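Side-chain contacts in 2-hydroxyisobutyryl-CoA mutase large subunit (Aquincola tertiaricarbonis, PDB 4R3U), which catalyses, together with a small cobalamin-binding subunit, the interconversion of 2-hydroxyisobutanoyl-CoA and (3S)-3-hydroxybutanoyl-CoA: residues Glu44-Glu47 against Gln48-Thr51; Glu518-Val521 against Gln522-Asp526; Gln527-Ala530 against Val531-Glu535. All coordinates share one frame; numbering follows the deposited sequence.

Overall arrangement
Contact 1 lies on one side of the chain's centre and contacts 2 and 3 on the opposite side: its centre is about 65 Å from that of contact 2 and about 58 Å from that of contact 3. Contacts 2 and 3 divide helix 518-532 between them, adjoining in sequence with centres about 14 Å apart. None of the three lies in a known binding site, but contact 1 comes close to substrate: the side chain of Glu44 is about 7 Å from a bound CoA ester and hydrogen-bonds to Thr89 of the second subunit, a substrate-binding residue. Contacts 2 and 3 touch no other chain of the assembly.

Contact 1 of 3, residues Glu44-Glu47 against Gln48-Thr51; sequences ERKE and QFHT
Phe49 lays one face of its ring over Lys46 and turns its edge to Arg45 and Glu44, at the bend where the loop after helix 34-41 enters a small beta hairpin. Strand 49-50, itself weakly bonded, runs antiparallel to strand 56-57, and the backbone of Phe49 hydrogen-bonds to Val57. The ring swings back over the incoming loop because its CG stands anti to the carbonyl carbon (chi1 -70°). Lys46 CB lies 3.7 Å from the Phe49 ring centroid, almost exactly on the ring normal, a well-centred CH-pi contact. Farther along the same side chain, Lys46 CD reaches Phe49 CD2 at 3.6 Å; the lysine stays extended as far as CE and bends only at its last torsion, which carries NZ away. The backbone adds to the packing, with Lys46 O 3.4 Å from Phe49 CE1.

Arg45 meets the rim instead. Phe49 CE2 sits 3.4 Å from Arg45 NH1, over one guanidinium face but offset toward its edge. With the two planes 73° apart, the ring presents its edge to that face and no parallel stack forms. Glu44 CB comes to the edge as well, 4.0 Å from Phe49 CE1.

The polar atoms of Arg45 and Glu44 have their partners outside the bend. Arg45 NH2 forms a salt bridge with Asp411 of the second subunit, while Glu44 bridges Arg59 of its own chain and Arg92 of the second subunit; the bend is thereby part of the subunit interface.

Gln48, just ahead of the strand, with its CG anti to the backbone N and its chain folded at chi2, curls back so that NE2 donates to Phe49 O at 2.9 Å, 162° at the hydrogen, in the carbonyl plane and on a lone pair.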
ATOM      1  N   GLU A  44      -6.728  20.301 -17.412  1.00 36.76           N
ATOM      2  CA  GLU A  44      -5.881  19.287 -16.814  1.00 34.88           C
ATOM      3  C   GLU A  44      -4.602  19.888 -16.281  1.00 38.71           C
ATOM      4  O   GLU A  44      -4.262  20.997 -16.675  1.00 38.43           O
ATOM      5  CB  GLU A  44      -5.622  18.121 -17.772  1.00 34.79           C
ATOM      6  CG  GLU A  44      -6.888  17.322 -17.985  1.00 35.47           C
ATOM      7  CD  GLU A  44      -6.881  16.272 -19.063  1.00 39.55           C
ATOM      8  OE1 GLU A  44      -6.427  16.569 -20.191  1.00 31.65           O
ATOM      9  OE2 GLU A  44      -7.407  15.168 -18.803  1.00 36.77           O
ATOM     10  N   ARG A  45      -3.921  19.185 -15.346  1.00 34.99           N
ATOM     11  CA  ARG A  45      -2.689  19.674 -14.723  1.00 35.44           C
ATOM     12  C   ARG A  45      -1.531  19.868 -15.711  1.00 42.07           C
ATOM     13  O   ARG A  45      -0.717  20.787 -15.528  1.00 43.03           O
ATOM     14  CB  ARG A  45      -2.244  18.757 -13.586  1.00 34.65           C
ATOM     15  CG  ARG A  45      -3.142  18.791 -12.361  1.00 43.29           C
ATOM     16  CD  ARG A  45      -2.701  17.787 -11.302  1.00 39.95           C
ATOM     17  NE  ARG A  45      -3.035  16.401 -11.643  1.00 48.28           N
ATOM     18  CZ  ARG A  45      -2.151  15.479 -12.037  1.00 59.91           C
ATOM     19  NH1 ARG A  45      -0.864  15.798 -12.186  1.00 43.44           N
ATOM     20  NH2 ARG A  45      -2.552  14.239 -12.312  1.00 36.64           N
ATOM     21  N   LYS A  46      -1.457  18.996 -16.740  1.00 36.82           N
ATOM     22  CA  LYS A  46      -0.414  18.970 -17.768  1.00 35.70           C
ATOM     23  C   LYS A  46      -1.012  18.858 -19.171  1.00 42.56           C
ATOM     24  O   LYS A  46      -2.072  18.254 -19.326  1.00 42.02           O
ATOM     25  CB  LYS A  46       0.492  17.765 -17.518  1.00 34.59           C
ATOM     26  CG  LYS A  46       1.502  17.976 -16.417  1.00 31.93           C
ATOM     27  CD  LYS A  46       1.990  16.660 -15.871  1.00 36.72           C
ATOM     28  CE  LYS A  46       3.183  16.773 -14.955  1.00 48.81           C
ATOM     29  NZ  LYS A  46       2.897  17.569 -13.732  1.00 74.94           N
ATOM     30  N   GLU A  47      -0.332  19.436 -20.199  1.00 41.85           N
ATOM     31  CA  GLU A  47      -0.779  19.356 -21.597  1.00 43.03           C
ATOM     32  C   GLU A  47      -0.595  17.947 -22.113  1.00 46.40           C
ATOM     33  O   GLU A  47      -1.411  17.466 -22.891  1.00 47.83           O
ATOM     34  CB  GLU A  47      -0.022  20.347 -22.485  1.00 46.15           C
ATOM     35  CG  GLU A  47      -0.464  21.785 -22.297  1.00 62.74           C
ATOM     36  CD  GLU A  47      -1.603  22.233 -23.191  1.00 96.44           C
ATOM     37  OE1 GLU A  47      -1.390  23.192 -23.969  1.00108.70           O
ATOM     38  OE2 GLU A  47      -2.706  21.641 -23.112  1.00 85.21           O
ATOM     39  N   GLN A  48       0.464  17.279 -21.642  1.00 40.99           N
ATOM     40  CA  GLN A  48       0.810  15.894 -21.947  1.00 39.36           C
ATOM     41  C   GLN A  48       1.359  15.263 -20.664  1.00 39.35           C
ATOM     42  O   GLN A  48       2.325  15.770 -20.091  1.00 39.47           O
ATOM     43  CB  GLN A  48       1.856  15.807 -23.105  1.00 40.93           C
ATOM     44  CG  GLN A  48       2.323  14.374 -23.470  1.00 38.55           C
ATOM     45  CD  GLN A  48       1.194  13.478 -23.989  1.00 53.08           C
ATOM     46  OE1 GLN A  48       0.531  13.788 -24.997  1.00 46.64           O
ATOM     47  NE2 GLN A  48       0.944  12.342 -23.320  1.00 35.67           N
ATOM     48  N   PHE A  49       0.739  14.174 -20.210  1.00 32.53           N
ATOM     49  CA  PHE A  49       1.202  13.462 -19.033  1.00 29.77           C
ATOM     50  C   PHE A  49       2.138  12.335 -19.488  1.00 33.35           C
ATOM     51  O   PHE A  49       2.060  11.880 -20.635  1.00 33.08           O
ATOM     52  CB  PHE A  49       0.025  12.914 -18.211  1.00 30.04           C
ATOM     53  CG  PHE A  49      -0.821  13.949 -17.488  1.00 30.33           C
ATOM     54  CD1 PHE A  49      -1.844  14.619 -18.145  1.00 32.64           C
ATOM     55  CD2 PHE A  49      -0.648  14.185 -16.135  1.00 29.05           C
ATOM     56  CE1 PHE A  49      -2.671  15.507 -17.463  1.00 33.40           C
ATOM     57  CE2 PHE A  49      -1.455  15.100 -15.463  1.00 30.82           C
ATOM     58  CZ  PHE A  49      -2.485  15.726 -16.120  1.00 30.02           C
ATOM     59  N   HIS A  50       3.060  11.938 -18.619  1.00 28.90           N
ATOM     60  CA  HIS A  50       4.042  10.901 -18.936  1.00 28.55           C
ATOM     61  C   HIS A  50       4.194  10.016 -17.738  1.00 32.80           C
ATOM     62  O   HIS A  50       3.934  10.468 -16.626  1.00 34.36           O
ATOM     63  CB  HIS A  50       5.432  11.522 -19.208  1.00 28.46           C
ATOM     64  CG  HIS A  50       5.480  12.475 -20.350  1.00 31.80           C
ATOM     65  ND1 HIS A  50       5.967  12.093 -21.582  1.00 33.95           N
ATOM     66  CD2 HIS A  50       5.124  13.776 -20.400  1.00 33.11           C
ATOM     67  CE1 HIS A  50       5.869  13.166 -22.349  1.00 33.90           C
ATOM     68  NE2 HIS A  50       5.362  14.198 -21.681  1.00 33.98           N
ATOM     69  N   THR A  51       4.707   8.805 -17.933  1.00 26.68           N
ATOM     70  CA  THR A  51       5.038   7.928 -16.826  1.00 25.10           C
ATOM     71  C   THR A  51       6.374   8.512 -16.193  1.00 30.10           C
ATOM     72  O   THR A  51       6.934   9.491 -16.726  1.00 32.35           O
ATOM     73  CB  THR A  51       5.249   6.496 -17.355  1.00 30.31           C
ATOM     74  OG1 THR A  51       6.194   6.505 -18.423  1.00 28.99           O
ATOM     75  CG2 THR A  51       3.994   5.837 -17.813  1.00 22.29           C
TER

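Contact 2 of 3, residues Glu518-Val521 against Gln522-Asp526; sequences EAKV and QAMLD
Glu518 and Gln522, four residues apart, lie side by side and point the same way, joined by both side-chain and backbone hydrogen bonds. In the side-chain bond Gln522 NE2 donates to Glu518 OE2 over 3.2 Å, a long and moderately bent link (149° at the hydrogen). The carboxylate and amide planes are only 18° apart, and OE2 is approached on its anti side, a little out of the carboxylate plane. Gln522 CG stands beside its backbone N (chi1 -69°) and the chain folds at chi2, which brings the amide back toward the preceding turn. The stronger partner of the carboxylate is Arg516, whose NH2 forms a salt bridge with the same OE2. An alanine in place of Gln522 would remove the amide, and Glu518 OE2 would probably lose its bond along the helix and be held less firmly in rotation, with the salt bridge to Arg516 remaining.

The backbone bonds are regular: Gln522 N to Glu518 O measures 2.9 Å, Ala523 N to Ala519 O 3.1 Å, and Met524 and Leu525 repeat the step from Lys520 and Val521.

Van der Waals contacts complete the turn. Lys520 NZ bends back to 3.5 Å from Met524 CE, the two long chains crossing at an angle and meeting at their ends. Near the backbone, Met524 CG lies 3.3 Å from Lys520 O, and Leu525 CG is 3.4 Å from Val521 O. Val521, Met524 and Leu525 turn their buried side chains to helix 540-549, touching Ala549, Glu545 and Leu546.

The Glu518-Gln522 pair uses the i to i+4 spacing of any alpha-helix. One buried nonpolar face, with more exposed residues such as Ala519, Lys520 and Ala523 elsewhere, is characteristic of an amphipathic alpha-helix, here the opening of helix 518-532.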
ATOM      1  N   GLU A 518      49.767 -25.486   4.143  1.00 51.28           N
ATOM      2  CA  GLU A 518      50.264 -24.365   3.341  1.00 51.05           C
ATOM      3  C   GLU A 518      50.816 -24.777   1.967  1.00 57.78           C
ATOM      4  O   GLU A 518      50.439 -24.183   0.951  1.00 56.63           O
ATOM      5  CB  GLU A 518      51.293 -23.540   4.140  1.00 52.76           C
ATOM      6  CG  GLU A 518      51.336 -22.071   3.744  1.00 60.22           C
ATOM      7  CD  GLU A 518      50.021 -21.306   3.805  1.00 69.24           C
ATOM      8  OE1 GLU A 518      49.262 -21.474   4.789  1.00 60.83           O
ATOM      9  OE2 GLU A 518      49.761 -20.519   2.868  1.00 47.13           O
ATOM     10  N   ALA A 519      51.677 -25.815   1.954  1.00 56.50           N
ATOM     11  CA  ALA A 519      52.306 -26.379   0.760  1.00 57.10           C
ATOM     12  C   ALA A 519      51.267 -26.818  -0.277  1.00 58.64           C
ATOM     13  O   ALA A 519      51.392 -26.419  -1.433  1.00 58.70           O
ATOM     14  CB  ALA A 519      53.200 -27.550   1.148  1.00 60.52           C
ATOM     15  N   LYS A 520      50.230 -27.596   0.147  1.00 52.56           N
ATOM     16  CA  LYS A 520      49.147 -28.099  -0.708  1.00 51.26           C
ATOM     17  C   LYS A 520      48.274 -26.961  -1.260  1.00 53.34           C
ATOM     18  O   LYS A 520      47.929 -26.992  -2.442  1.00 52.53           O
ATOM     19  CB  LYS A 520      48.310 -29.158   0.028  1.00 54.27           C
ATOM     20  CG  LYS A 520      47.298 -29.888  -0.853  1.00 78.18           C
ATOM     21  CD  LYS A 520      47.089 -31.341  -0.410  1.00100.15           C
ATOM     22  CE  LYS A 520      45.849 -32.009  -0.990  1.00111.56           C
ATOM     23  NZ  LYS A 520      45.818 -32.056  -2.484  1.00114.20           N
ATOM     24  N   VAL A 521      47.943 -25.949  -0.421  1.00 47.85           N
ATOM     25  CA  VAL A 521      47.160 -24.783  -0.822  1.00 45.21           C
ATOM     26  C   VAL A 521      47.950 -23.938  -1.857  1.00 49.56           C
ATOM     27  O   VAL A 521      47.393 -23.554  -2.892  1.00 48.72           O
ATOM     28  CB  VAL A 521      46.654 -23.958   0.413  1.00 47.77           C
ATOM     29  CG1 VAL A 521      46.026 -22.605   0.007  1.00 43.96           C
ATOM     30  CG2 VAL A 521      45.665 -24.766   1.247  1.00 47.61           C
ATOM     31  N   GLN A 522      49.244 -23.691  -1.598  1.00 47.39           N
ATOM     32  CA  GLN A 522      50.089 -22.922  -2.525  1.00 46.87           C
ATOM     33  C   GLN A 522      50.236 -23.576  -3.885  1.00 49.46           C
ATOM     34  O   GLN A 522      50.168 -22.881  -4.903  1.00 48.14           O
ATOM     35  CB  GLN A 522      51.449 -22.569  -1.911  1.00 49.19           C
ATOM     36  CG  GLN A 522      51.359 -21.542  -0.771  1.00 52.83           C
ATOM     37  CD  GLN A 522      50.620 -20.289  -1.134  1.00 56.14           C
ATOM     38  OE1 GLN A 522      50.825 -19.678  -2.198  1.00 52.00           O
ATOM     39  NE2 GLN A 522      49.729 -19.888  -0.255  1.00 52.28           N
ATOM     40  N   ALA A 523      50.381 -24.917  -3.896  1.00 46.69           N
ATOM     41  CA  ALA A 523      50.481 -25.748  -5.105  1.00 47.42           C
ATOM     42  C   ALA A 523      49.168 -25.692  -5.908  1.00 51.85           C
ATOM     43  O   ALA A 523      49.200 -25.563  -7.135  1.00 51.17           O
ATOM     44  CB  ALA A 523      50.791 -27.182  -4.720  1.00 49.91           C
ATOM     45  N   MET A 524      48.012 -25.748  -5.200  1.00 48.41           N
ATOM     46  CA  MET A 524      46.686 -25.694  -5.793  1.00 47.34           C
ATOM     47  C   MET A 524      46.429 -24.307  -6.408  1.00 51.96           C
ATOM     48  O   MET A 524      45.697 -24.217  -7.394  1.00 54.22           O
ATOM     49  CB  MET A 524      45.622 -26.009  -4.743  1.00 48.84           C
ATOM     50  CG  MET A 524      45.360 -27.477  -4.523  1.00 53.34           C
ATOM     51  SD  MET A 524      44.030 -27.722  -3.301  1.00 55.05           S
ATOM     52  CE  MET A 524      43.760 -29.462  -3.481  1.00 54.59           C
ATOM     53  N   LEU A 525      47.026 -23.233  -5.832  1.00 44.13           N
ATOM     54  CA  LEU A 525      46.914 -21.879  -6.373  1.00 41.15           C
ATOM     55  C   LEU A 525      47.691 -21.793  -7.698  1.00 46.69           C
ATOM     56  O   LEU A 525      47.225 -21.164  -8.647  1.00 45.87           O
ATOM     57  CB  LEU A 525      47.427 -20.820  -5.362  1.00 39.52           C
ATOM     58  CG  LEU A 525      46.499 -20.495  -4.181  1.00 41.07           C
ATOM     59  CD1 LEU A 525      47.187 -19.616  -3.185  1.00 39.99           C
ATOM     60  CD2 LEU A 525      45.167 -19.874  -4.636  1.00 38.64           C
ATOM     61  N   ASP A 526      48.852 -22.469  -7.772  1.00 45.84           N
ATOM     62  CA  ASP A 526      49.670 -22.529  -8.979  1.00 47.14           C
ATOM     63  C   ASP A 526      48.929 -23.330 -10.056  1.00 51.06           C
ATOM     64  O   ASP A 526      49.079 -23.040 -11.246  1.00 51.74           O
ATOM     65  CB  ASP A 526      51.038 -23.170  -8.698  1.00 51.31           C
ATOM     66  CG  ASP A 526      52.015 -22.385  -7.840  1.00 64.33           C
ATOM     67  OD1 ASP A 526      51.787 -21.174  -7.630  1.00 61.91           O
ATOM     68  OD2 ASP A 526      53.049 -22.974  -7.431  1.00 77.22           O
TER

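Contact 3 of 3, residues Gln527-Ala530 against Val531-Glu535; sequences QLVA and VAKDE
Val529 sets CG1 anti to its backbone N (chi1 161°), while Lys533 leaves CA with CG anti to the carbonyl carbon (chi1 -84°) and runs extended until it bends at chi4; the two side chains then lie alongside each other, pointing the same way. Their contact is loose: Val529 CG1 and Lys533 CE are 4.2 Å apart. The lysine packs more closely near its root, where Lys533 CG comes within 3.3 Å of Val529 O. Val531 makes a comparable approach to the preceding turn, its CG2 lying 3.3 Å from Gln527 O.

These i to i+4 pairs lie along and around the C-terminal part of helix 518-532, an alpha-helix packed against helices 540-549 and 553-564. The bonding pattern is borne out by Val531 N to Gln527 O at 3.0 Å, Ala532 N to Leu528 O at 2.8 Å and Lys533 N to Val529 O, also 2.8 Å. Leu528 is buried against Leu542, Leu546 and Ile556 of the two neighbouring helices, and Ala532, with CB 3.4 Å from Leu528 O, faces Ile563 and Trp564.

Arg231 donates to the carbonyl oxygens of Val531 and Ala532. Asp534 CB still approaches Ala530 O, at 4.0 Å, but its carboxylate leads off to Ser536 OG and Gln537 NE2.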
ATOM      1  N   GLN A 527      48.131 -24.336  -9.639  1.00 45.76           N
ATOM      2  CA  GLN A 527      47.319 -25.126 -10.561  1.00 45.64           C
ATOM      3  C   GLN A 527      46.187 -24.231 -11.081  1.00 48.53           C
ATOM      4  O   GLN A 527      45.854 -24.300 -12.258  1.00 50.04           O
ATOM      5  CB  GLN A 527      46.726 -26.360  -9.876  1.00 47.33           C
ATOM      6  CG  GLN A 527      47.674 -27.506  -9.606  1.00 59.64           C
ATOM      7  CD  GLN A 527      47.093 -28.425  -8.557  1.00 79.30           C
ATOM      8  OE1 GLN A 527      47.667 -28.614  -7.481  1.00 79.17           O
ATOM      9  NE2 GLN A 527      45.916 -28.987  -8.821  1.00 66.70           N
ATOM     10  N   LEU A 528      45.610 -23.386 -10.218  1.00 42.40           N
ATOM     11  CA  LEU A 528      44.537 -22.462 -10.603  1.00 40.63           C
ATOM     12  C   LEU A 528      44.942 -21.474 -11.724  1.00 43.56           C
ATOM     13  O   LEU A 528      44.159 -21.260 -12.652  1.00 42.87           O
ATOM     14  CB  LEU A 528      43.940 -21.745  -9.385  1.00 38.41           C
ATOM     15  CG  LEU A 528      42.598 -21.077  -9.609  1.00 40.23           C
ATOM     16  CD1 LEU A 528      41.455 -22.115  -9.654  1.00 39.54           C
ATOM     17  CD2 LEU A 528      42.365 -20.025  -8.555  1.00 41.01           C
ATOM     18  N   VAL A 529      46.160 -20.925 -11.653  1.00 40.28           N
ATOM     19  CA  VAL A 529      46.737 -20.043 -12.670  1.00 40.81           C
ATOM     20  C   VAL A 529      46.776 -20.791 -14.040  1.00 48.28           C
ATOM     21  O   VAL A 529      46.417 -20.212 -15.068  1.00 49.48           O
ATOM     22  CB  VAL A 529      48.151 -19.563 -12.225  1.00 44.78           C
ATOM     23  CG1 VAL A 529      48.978 -19.051 -13.408  1.00 45.31           C
ATOM     24  CG2 VAL A 529      48.049 -18.510 -11.131  1.00 42.80           C
ATOM     25  N   ALA A 530      47.193 -22.071 -14.030  1.00 44.84           N
ATOM     26  CA  ALA A 530      47.277 -22.914 -15.223  1.00 46.48           C
ATOM     27  C   ALA A 530      45.885 -23.174 -15.844  1.00 50.90           C
ATOM     28  O   ALA A 530      45.752 -23.179 -17.074  1.00 52.89           O
ATOM     29  CB  ALA A 530      47.962 -24.226 -14.889  1.00 48.94           C
ATOM     30  N   VAL A 531      44.863 -23.369 -14.987  1.00 44.02           N
ATOM     31  CA  VAL A 531      43.469 -23.573 -15.369  1.00 42.88           C
ATOM     32  C   VAL A 531      42.937 -22.248 -15.924  1.00 47.30           C
ATOM     33  O   VAL A 531      42.242 -22.265 -16.944  1.00 49.73           O
ATOM     34  CB  VAL A 531      42.619 -24.077 -14.172  1.00 44.90           C
ATOM     35  CG1 VAL A 531      41.129 -24.093 -14.499  1.00 43.29           C
ATOM     36  CG2 VAL A 531      43.086 -25.454 -13.713  1.00 46.41           C
ATOM     37  N   ALA A 532      43.284 -21.101 -15.269  1.00 40.07           N
ATOM     38  CA  ALA A 532      42.865 -19.761 -15.699  1.00 37.53           C
ATOM     39  C   ALA A 532      43.528 -19.378 -17.026  1.00 42.87           C
ATOM     40  O   ALA A 532      42.898 -18.715 -17.844  1.00 41.11           O
ATOM     41  CB  ALA A 532      43.177 -18.735 -14.630  1.00 36.43           C
ATOM     42  N   LYS A 533      44.780 -19.846 -17.265  1.00 41.84           N
ATOM     43  CA  LYS A 533      45.523 -19.586 -18.508  1.00 41.96           C
ATOM     44  C   LYS A 533      44.890 -20.284 -19.722  1.00 47.65           C
ATOM     45  O   LYS A 533      45.162 -19.893 -20.859  1.00 48.12           O
ATOM     46  CB  LYS A 533      47.010 -19.944 -18.360  1.00 43.57           C
ATOM     47  CG  LYS A 533      47.854 -18.844 -17.741  1.00 41.33           C
ATOM     48  CD  LYS A 533      49.327 -19.211 -17.866  1.00 55.51           C
ATOM     49  CE  LYS A 533      50.272 -18.195 -17.272  1.00 69.72           C
ATOM     50  NZ  LYS A 533      50.467 -17.025 -18.169  1.00 78.98           N
ATOM     51  N   ASP A 534      44.044 -21.302 -19.480  1.00 45.20           N
ATOM     52  CA  ASP A 534      43.338 -22.008 -20.544  1.00 47.45           C
ATOM     53  C   ASP A 534      41.882 -21.543 -20.494  1.00 53.63           C
ATOM     54  O   ASP A 534      41.148 -21.938 -19.581  1.00 52.22           O
ATOM     55  CB  ASP A 534      43.446 -23.530 -20.347  1.00 50.38           C
ATOM     56  CG  ASP A 534      42.899 -24.386 -21.482  1.00 59.37           C
ATOM     57  OD1 ASP A 534      42.199 -23.837 -22.361  1.00 59.36           O
ATOM     58  OD2 ASP A 534      43.171 -25.612 -21.487  1.00 65.07           O
ATOM     59  N   GLU A 535      41.475 -20.674 -21.466  1.00 51.72           N
ATOM     60  CA  GLU A 535      40.126 -20.084 -21.565  1.00 50.20           C
ATOM     61  C   GLU A 535      39.004 -21.127 -21.721  1.00 53.68           C
ATOM     62  O   GLU A 535      37.856 -20.838 -21.393  1.00 53.77           O
ATOM     63  CB  GLU A 535      40.030 -19.049 -22.718  1.00 51.84           C
ATOM     64  CG  GLU A 535      41.007 -17.879 -22.741  1.00 60.28           C
ATOM     65  CD  GLU A 535      40.792 -16.765 -21.737  1.00 94.64           C
ATOM     66  OE1 GLU A 535      39.659 -16.234 -21.662  1.00 94.03           O
ATOM     67  OE2 GLU A 535      41.703 -16.543 -20.908  1.00100.69           O
TER